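Local coordinates for protein GphF (Cystobacter violaceus, PDB 6MFC) that probably acts as a decarboxylase built on the GNAT (acetyltransferase) fold, supplying the starter unit for polyketide biosynthesis, at residues Arg60-Glu65 with Tyr83-Ile87; Arg162-Tyr168 with Asp207-Val213. All coordinates share one frame; numbering follows the deposited sequence.

Contact 1 (Arg60-Glu65 with Tyr83-Ile87)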
ATOM      1  N   ARG A  60     -15.052  -0.611   5.006  1.00 71.71           N
ATOM      2  CA  ARG A  60     -15.312   0.367   3.955  1.00 65.92           C
ATOM      3  C   ARG A  60     -14.601  -0.008   2.660  1.00 67.88           C
ATOM      4  O   ARG A  60     -15.147   0.179   1.569  1.00 70.36           O
ATOM      5  CB  ARG A  60     -14.876   1.758   4.415  1.00 74.43           C
ATOM      6  CG  ARG A  60     -15.351   2.880   3.508  1.00 55.83           C
ATOM      7  CD  ARG A  60     -14.308   3.979   3.368  1.00 57.06           C
ATOM      8  NE  ARG A  60     -13.146   3.547   2.593  1.00 54.30           N
ATOM      9  CZ  ARG A  60     -13.129   3.451   1.266  1.00 70.79           C
ATOM     10  NH1 ARG A  60     -14.214   3.749   0.562  1.00 80.07           N
ATOM     11  NH2 ARG A  60     -12.030   3.051   0.639  1.00 55.34           N
ATOM     12  N   ARG A  61     -13.380  -0.539   2.763  1.00 59.11           N
ATOM     13  CA  ARG A  61     -12.622  -0.897   1.566  1.00 66.13           C
ATOM     14  C   ARG A  61     -13.234  -2.102   0.861  1.00 63.47           C
ATOM     15  O   ARG A  61     -13.440  -2.084  -0.359  1.00 60.17           O
ATOM     16  CB  ARG A  61     -11.167  -1.183   1.934  1.00 68.67           C
ATOM     17  CG  ARG A  61     -10.455  -0.037   2.624  1.00 68.76           C
ATOM     18  CD  ARG A  61      -9.074  -0.461   3.083  1.00 72.68           C
ATOM     19  NE  ARG A  61      -8.423   0.576   3.874  1.00 76.92           N
ATOM     20  CZ  ARG A  61      -7.221   0.446   4.426  1.00 79.11           C
ATOM     21  NH1 ARG A  61      -6.540  -0.680   4.274  1.00 87.55           N
ATOM     22  NH2 ARG A  61      -6.701   1.441   5.131  1.00 68.97           N
ATOM     23  N   VAL A  62     -13.522  -3.165   1.616  1.00 54.36           N
ATOM     24  CA  VAL A  62     -13.997  -4.403   1.007  1.00 63.67           C
ATOM     25  C   VAL A  62     -15.360  -4.202   0.360  1.00 73.84           C
ATOM     26  O   VAL A  62     -15.642  -4.764  -0.705  1.00 79.27           O
ATOM     27  CB  VAL A  62     -14.021  -5.532   2.053  1.00 68.12           C
ATOM     28  CG1 VAL A  62     -14.600  -6.805   1.458  1.00 71.39           C
ATOM     29  CG2 VAL A  62     -12.619  -5.779   2.589  1.00 66.93           C
ATOM     30  N   THR A  63     -16.222  -3.393   0.975  1.00 73.61           N
ATOM     31  CA  THR A  63     -17.563  -3.191   0.441  1.00 72.46           C
ATOM     32  C   THR A  63     -17.619  -2.133  -0.655  1.00 76.04           C
ATOM     33  O   THR A  63     -18.554  -2.151  -1.463  1.00 83.25           O
ATOM     34  CB  THR A  63     -18.521  -2.815   1.570  1.00 81.44           C
ATOM     35  OG1 THR A  63     -18.099  -1.583   2.169  1.00 93.36           O
ATOM     36  CG2 THR A  63     -18.539  -3.910   2.628  1.00 82.56           C
ATOM     37  N   THR A  64     -16.646  -1.221  -0.713  1.00 73.43           N
ATOM     38  CA  THR A  64     -16.660  -0.194  -1.751  1.00 74.38           C
ATOM     39  C   THR A  64     -16.132  -0.737  -3.074  1.00 83.34           C
ATOM     40  O   THR A  64     -16.740  -0.522  -4.129  1.00 83.35           O
ATOM     41  CB  THR A  64     -15.840   1.018  -1.307  1.00 75.81           C
ATOM     42  OG1 THR A  64     -16.400   1.554  -0.101  1.00 82.38           O
ATOM     43  CG2 THR A  64     -15.838   2.091  -2.384  1.00 68.76           C
ATOM     44  N   GLU A  65     -15.000  -1.441  -3.038  1.00 85.54           N
ATOM     45  CA  GLU A  65     -14.410  -2.086  -4.208  1.00 94.75           C
ATOM     46  C   GLU A  65     -14.371  -3.584  -3.927  1.00 97.55           C
ATOM     47  O   GLU A  65     -13.317  -4.130  -3.565  1.00 96.11           O
ATOM     48  CB  GLU A  65     -13.016  -1.538  -4.506  1.00 95.66           C
ATOM     49  CG  GLU A  65     -12.513  -1.820  -5.911  1.00 97.61           C
ATOM     50  CD  GLU A  65     -12.937  -0.757  -6.905  1.00103.59           C
ATOM     51  OE1 GLU A  65     -13.026   0.426  -6.511  1.00106.89           O
ATOM     52  OE2 GLU A  65     -13.184  -1.101  -8.080  1.00109.14           O
ATOM     53  N   TYR A  83      -5.793  -4.238  -0.366  1.00 69.63           N
ATOM     54  CA  TYR A  83      -6.950  -3.396  -0.621  1.00 65.33           C
ATOM     55  C   TYR A  83      -6.641  -2.429  -1.754  1.00 67.00           C
ATOM     56  O   TYR A  83      -5.505  -1.970  -1.906  1.00 80.37           O
ATOM     57  CB  TYR A  83      -7.350  -2.615   0.631  1.00 70.51           C
ATOM     58  CG  TYR A  83      -7.453  -3.465   1.874  1.00 71.43           C
ATOM     59  CD1 TYR A  83      -8.649  -4.078   2.222  1.00 65.84           C
ATOM     60  CD2 TYR A  83      -6.355  -3.650   2.703  1.00 67.59           C
ATOM     61  CE1 TYR A  83      -8.748  -4.853   3.362  1.00 65.16           C
ATOM     62  CE2 TYR A  83      -6.444  -4.425   3.844  1.00 80.04           C
ATOM     63  CZ  TYR A  83      -7.643  -5.025   4.170  1.00 80.39           C
ATOM     64  OH  TYR A  83      -7.736  -5.797   5.306  1.00 86.31           O
ATOM     65  N   ALA A  84      -7.662  -2.117  -2.549  1.00 62.63           N
ATOM     66  CA  ALA A  84      -7.476  -1.209  -3.670  1.00 65.77           C
ATOM     67  C   ALA A  84      -8.814  -0.605  -4.066  1.00 81.86           C
ATOM     68  O   ALA A  84      -9.869  -1.213  -3.869  1.00 81.81           O
ATOM     69  CB  ALA A  84      -6.837  -1.918  -4.869  1.00 57.26           C
ATOM     70  N   GLN A  85      -8.755   0.601  -4.624  1.00 82.54           N
ATOM     71  CA  GLN A  85      -9.923   1.255  -5.192  1.00 77.19           C
ATOM     72  C   GLN A  85      -9.507   1.966  -6.470  1.00 77.66           C
ATOM     73  O   GLN A  85      -8.341   2.317  -6.658  1.00 80.58           O
ATOM     74  CB  GLN A  85     -10.568   2.248  -4.214  1.00 74.68           C
ATOM     75  CG  GLN A  85      -9.761   3.509  -3.956  1.00 75.36           C
ATOM     76  CD  GLN A  85     -10.427   4.427  -2.947  1.00 79.05           C
ATOM     77  OE1 GLN A  85     -11.439   4.072  -2.342  1.00 74.56           O
ATOM     78  NE2 GLN A  85      -9.860   5.614  -2.761  1.00 81.38           N
ATOM     79  N   ARG A  86     -10.479   2.166  -7.352  1.00 77.02           N
ATOM     80  CA  ARG A  86     -10.235   2.770  -8.655  1.00 69.53           C
ATOM     81  C   ARG A  86     -10.445   4.276  -8.554  1.00 75.86           C
ATOM     82  O   ARG A  86     -11.527   4.731  -8.166  1.00 90.14           O
ATOM     83  CB  ARG A  86     -11.159   2.156  -9.706  1.00 62.46           C
ATOM     84  CG  ARG A  86     -10.777   2.458 -11.141  1.00 68.54           C
ATOM     85  CD  ARG A  86     -11.484   1.506 -12.091  1.00 74.76           C
ATOM     86  NE  ARG A  86     -11.046   1.677 -13.472  1.00 88.27           N
ATOM     87  CZ  ARG A  86     -11.325   0.824 -14.452  1.00100.05           C
ATOM     88  NH1 ARG A  86     -12.038  -0.265 -14.202  1.00101.98           N
ATOM     89  NH2 ARG A  86     -10.886   1.056 -15.681  1.00110.53           N
ATOM     90  N   ILE A  87      -9.410   5.045  -8.888  1.00 68.48           N
ATOM     91  CA  ILE A  87      -9.494   6.501  -8.842  1.00 76.78           C
ATOM     92  C   ILE A  87      -9.230   7.065 -10.232  1.00 87.36           C
ATOM     93  O   ILE A  87      -8.989   6.313 -11.183  1.00 88.37           O
ATOM     94  CB  ILE A  87      -8.516   7.089  -7.808  1.00 71.98           C
ATOM     95  CG1 ILE A  87      -7.071   6.890  -8.262  1.00 75.90           C
ATOM     96  CG2 ILE A  87      -8.734   6.454  -6.445  1.00 62.50           C
ATOM     97  CD1 ILE A  87      -6.044   7.410  -7.277  1.00 75.85           C
TER
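R61 reaches from helix 55-64 across the aromatic ring of Y83 on strand 77-87. Its CG lies anti to the carbonyl carbon (chi1 -58°) and the chain then runs extended to NE, which carries the guanidinium over the ring. R61 CZ sits 4.9 Å from the Y83 ring centroid, over the face, a cation-pi contact. The two planes are steeply inclined, 75° apart, and the guanidinium turns an edge to the ring. R61 NH1 comes 3.4 Å from Y83 CD2, and R61 CD packs 3.6 Å from Y83 CG. V62 CG2 meets the ring rim at Y83 CE1, 4.1 Å away. L39 of helix 36-46 touches both V62 and Y83. This end is buried and tightly packed.

The other end is looser: R60, E65 and R86 are partly exposed, though Q85 is buried. E65, just past the helix, bends at chi2 and lies over the strand backbone. R86 N donates to E65 OE1 at 3.2 Å, meeting the carboxylate from above its plane. R60 curls round so that NH2 donates to Q85 OE1, also 3.2 Å, from above the amide plane. Q85 NE2 bonds to L101 O and Q113 OE1, which fixes the amide. R86 NE and NH2 bond to G109 O and P144 O.

The contact seats a helix of the GNAT fold on its central sheet. E57 OE2 forms salt bridges with both R60 NE and R61 NE. Its charge probably offsets part of that of the two arginines, one of which, R61, is buried against Y83.

Contact 2 (Arg162-Tyr168 with Asp207-Val213)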
ATOM      1  N   ARG A 162      17.520  10.262   9.541  1.00114.62           N
ATOM      2  CA  ARG A 162      17.260  11.611  10.031  1.00122.28           C
ATOM      3  C   ARG A 162      18.272  12.016  11.093  1.00124.65           C
ATOM      4  O   ARG A 162      18.601  13.201  11.218  1.00133.21           O
ATOM      5  CB  ARG A 162      15.841  11.710  10.590  1.00120.65           C
ATOM      6  CG  ARG A 162      15.342  13.138  10.733  1.00125.59           C
ATOM      7  CD  ARG A 162      14.290  13.278  11.825  1.00128.16           C
ATOM      8  NE  ARG A 162      13.144  12.398  11.623  1.00123.32           N
ATOM      9  CZ  ARG A 162      12.899  11.311  12.349  1.00121.28           C
ATOM     10  NH1 ARG A 162      13.720  10.970  13.332  1.00126.34           N
ATOM     11  NH2 ARG A 162      11.830  10.569  12.095  1.00117.83           N
ATOM     12  N   ALA A 163      18.773  11.050  11.866  1.00115.64           N
ATOM     13  CA  ALA A 163      19.794  11.348  12.861  1.00113.03           C
ATOM     14  C   ALA A 163      21.151  11.619  12.227  1.00115.31           C
ATOM     15  O   ALA A 163      22.007  12.240  12.867  1.00118.32           O
ATOM     16  CB  ALA A 163      19.902  10.198  13.864  1.00110.95           C
ATOM     17  N   LYS A 164      21.367  11.167  10.994  1.00114.29           N
ATOM     18  CA  LYS A 164      22.580  11.465  10.246  1.00110.74           C
ATOM     19  C   LYS A 164      22.497  12.789   9.498  1.00108.03           C
ATOM     20  O   LYS A 164      23.428  13.127   8.759  1.00103.49           O
ATOM     21  CB  LYS A 164      22.879  10.335   9.253  1.00106.62           C
ATOM     22  CG  LYS A 164      23.162   8.985   9.894  1.00109.48           C
ATOM     23  CD  LYS A 164      22.899   7.855   8.909  1.00109.75           C
ATOM     24  CE  LYS A 164      23.308   6.504   9.473  1.00117.80           C
ATOM     25  NZ  LYS A 164      24.782   6.292   9.411  1.00120.46           N
ATOM     26  N   GLY A 165      21.409  13.541   9.671  1.00107.56           N
ATOM     27  CA  GLY A 165      21.213  14.793   8.976  1.00106.45           C
ATOM     28  C   GLY A 165      20.553  14.676   7.620  1.00106.58           C
ATOM     29  O   GLY A 165      20.222  15.708   7.020  1.00111.58           O
ATOM     30  N   LEU A 166      20.342  13.461   7.123  1.00105.83           N
ATOM     31  CA  LEU A 166      19.801  13.278   5.784  1.00101.27           C
ATOM     32  C   LEU A 166      18.342  13.713   5.719  1.00103.68           C
ATOM     33  O   LEU A 166      17.551  13.440   6.626  1.00100.19           O
ATOM     34  CB  LEU A 166      19.932  11.816   5.360  1.00 83.54           C
ATOM     35  CG  LEU A 166      19.530  11.479   3.924  1.00 81.94           C
ATOM     36  CD1 LEU A 166      20.287  12.358   2.943  1.00 84.20           C
ATOM     37  CD2 LEU A 166      19.783  10.009   3.634  1.00 82.62           C
ATOM     38  N   GLY A 167      17.989  14.404   4.632  1.00100.42           N
ATOM     39  CA  GLY A 167      16.617  14.804   4.427  1.00 96.21           C
ATOM     40  C   GLY A 167      15.757  13.676   3.889  1.00 92.89           C
ATOM     41  O   GLY A 167      16.246  12.688   3.343  1.00100.13           O
ATOM     42  N   TYR A 168      14.443  13.841   4.051  1.00 86.37           N
ATOM     43  CA  TYR A 168      13.510  12.803   3.626  1.00 80.59           C
ATOM     44  C   TYR A 168      13.523  12.631   2.113  1.00 79.92           C
ATOM     45  O   TYR A 168      13.577  11.501   1.612  1.00 79.78           O
ATOM     46  CB  TYR A 168      12.102  13.133   4.123  1.00 85.43           C
ATOM     47  CG  TYR A 168      11.086  12.028   3.917  1.00 83.01           C
ATOM     48  CD1 TYR A 168      11.037  10.936   4.774  1.00 79.75           C
ATOM     49  CD2 TYR A 168      10.170  12.083   2.874  1.00 82.91           C
ATOM     50  CE1 TYR A 168      10.109   9.925   4.593  1.00 85.28           C
ATOM     51  CE2 TYR A 168       9.238  11.077   2.685  1.00 86.10           C
ATOM     52  CZ  TYR A 168       9.212  10.001   3.548  1.00 88.02           C
ATOM     53  OH  TYR A 168       8.288   8.999   3.366  1.00 86.99           O
ATOM     54  N   ASP A 207       7.637   8.344  11.962  1.00100.38           N
ATOM     55  CA  ASP A 207       8.878   7.849  11.378  1.00101.25           C
ATOM     56  C   ASP A 207       9.071   8.326   9.943  1.00 96.08           C
ATOM     57  O   ASP A 207      10.185   8.235   9.418  1.00105.63           O
ATOM     58  CB  ASP A 207       8.914   6.321  11.431  1.00107.50           C
ATOM     59  CG  ASP A 207       9.058   5.791  12.845  1.00113.95           C
ATOM     60  OD1 ASP A 207       9.672   6.484  13.683  1.00118.21           O
ATOM     61  OD2 ASP A 207       8.560   4.679  13.118  1.00118.05           O
ATOM     62  N   ASN A 208       8.018   8.826   9.301  1.00 87.74           N
ATOM     63  CA  ASN A 208       8.107   9.431   7.979  1.00 86.14           C
ATOM     64  C   ASN A 208       7.893  10.937   8.019  1.00 94.20           C
ATOM     65  O   ASN A 208       7.706  11.552   6.964  1.00 98.44           O
ATOM     66  CB  ASN A 208       7.100   8.778   7.031  1.00 71.77           C
ATOM     67  CG  ASN A 208       7.553   7.413   6.555  1.00 84.43           C
ATOM     68  OD1 ASN A 208       7.950   7.248   5.402  1.00 95.58           O
ATOM     69  ND2 ASN A 208       7.506   6.427   7.445  1.00 82.83           N
ATOM     70  N   ASP A 209       7.919  11.541   9.209  1.00 92.61           N
ATOM     71  CA  ASP A 209       7.653  12.970   9.376  1.00 89.58           C
ATOM     72  C   ASP A 209       6.300  13.342   8.777  1.00 72.21           C
ATOM     73  O   ASP A 209       6.121  14.416   8.198  1.00 73.92           O
ATOM     74  CB  ASP A 209       8.780  13.813   8.774  1.00100.91           C
ATOM     75  CG  ASP A 209      10.060  13.736   9.586  1.00112.31           C
ATOM     76  OD1 ASP A 209      10.557  12.612   9.809  1.00119.69           O
ATOM     77  OD2 ASP A 209      10.572  14.799   9.994  1.00114.18           O
ATOM     78  N   GLY A 210       5.336  12.434   8.915  1.00 68.27           N
ATOM     79  CA  GLY A 210       4.009  12.623   8.372  1.00 65.45           C
ATOM     80  C   GLY A 210       3.910  12.574   6.865  1.00 63.49           C
ATOM     81  O   GLY A 210       2.810  12.757   6.332  1.00 61.80           O
ATOM     82  N   ALA A 211       5.009  12.325   6.161  1.00 64.31           N
ATOM     83  CA  ALA A 211       5.000  12.381   4.711  1.00 78.00           C
ATOM     84  C   ALA A 211       4.514  11.062   4.115  1.00 75.25           C
ATOM     85  O   ALA A 211       4.313  10.063   4.811  1.00 83.18           O
ATOM     86  CB  ALA A 211       6.391  12.720   4.178  1.00 89.23           C
ATOM     87  N   GLY A 212       4.324  11.076   2.799  1.00 68.28           N
ATOM     88  CA  GLY A 212       3.953   9.891   2.053  1.00 70.94           C
ATOM     89  C   GLY A 212       4.533   9.914   0.654  1.00 81.38           C
ATOM     90  O   GLY A 212       4.495  10.948  -0.021  1.00 86.76           O
ATOM     91  N   VAL A 213       5.072   8.787   0.202  1.00 81.04           N
ATOM     92  CA  VAL A 213       5.763   8.701  -1.078  1.00 78.79           C
ATOM     93  C   VAL A 213       4.830   8.059  -2.095  1.00 73.05           C
ATOM     94  O   VAL A 213       4.336   6.946  -1.881  1.00 74.00           O
ATOM     95  CB  VAL A 213       7.075   7.909  -0.955  1.00 77.52           C
ATOM     96  CG1 VAL A 213       7.710   7.714  -2.323  1.00 65.05           C
ATOM     97  CG2 VAL A 213       8.030   8.624  -0.015  1.00 69.75           C
TER
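Y168 lays its ring across the turn at N208-A211, with the backbone O of N208 over one face. CG is anti to the backbone N (chi1 -171°), and this sends the ring out from the start of helix 168-172. Y168 OH donates to N208 OD1 at 2.7 Å. The bond lies in the carbonyl plane, on a lone pair, with a C=O...donor angle of 131°. Ring and amide planes stand 71° apart. C155 N also donates to N208 OD1, so two bonds grip this buried oxygen. Alongside, A211 CB packs 3.6 Å from Y168 CE2, and V213 CG2 lies 3.4 Å from Y168 OH. I197 of strand 193-198 touches both Y168 and A211, and Y158 meets Y168 edge-to-face.

N208 to A211 form a type I' turn, closed by a bond from A211 N to N208 O. It leads into strand 212-218 of the mixed sheet. In segment 162-168, the chain leaves helix 159-162 through a Schellman motif at G165, and G167 is the N-cap of helix 168-172.

A second, more exposed link joins the segments, a salt bridge. R162 NE donates to D209 OD1 at 3.2 Å, in the guanidinium plane and on the syn lone pair. R162 NH2 adds a weak bond to D209 OD1, 3.3 Å away. The two flat groups are moderately inclined. D207 OD1, 4.9 Å from R162 NH2, may add to the negative field around the arginine.

In the fold
From the N terminus, the chain passes through strand 27-30 and helix 36-46 into helix 55-64. Contact 1 closes a short loop here: the chain forms strand 70-74, turns back into strand 77-87 and meets the helix it has just left. It ties helix 55-64 to strand 77-87. Strand 111-119, helix 128-140 and strand 148-153 follow. Contact 2 then closes a longer loop, from the link between helices 159-162 and 168-172, through helix 182-190 and strand 193-198, and ties that link to the turn before strand 212-218. The two loops are in series and neither nest nor cross. Both reach the same sheet, on opposite sides of the chain's centre, with their own centres 29 Å apart.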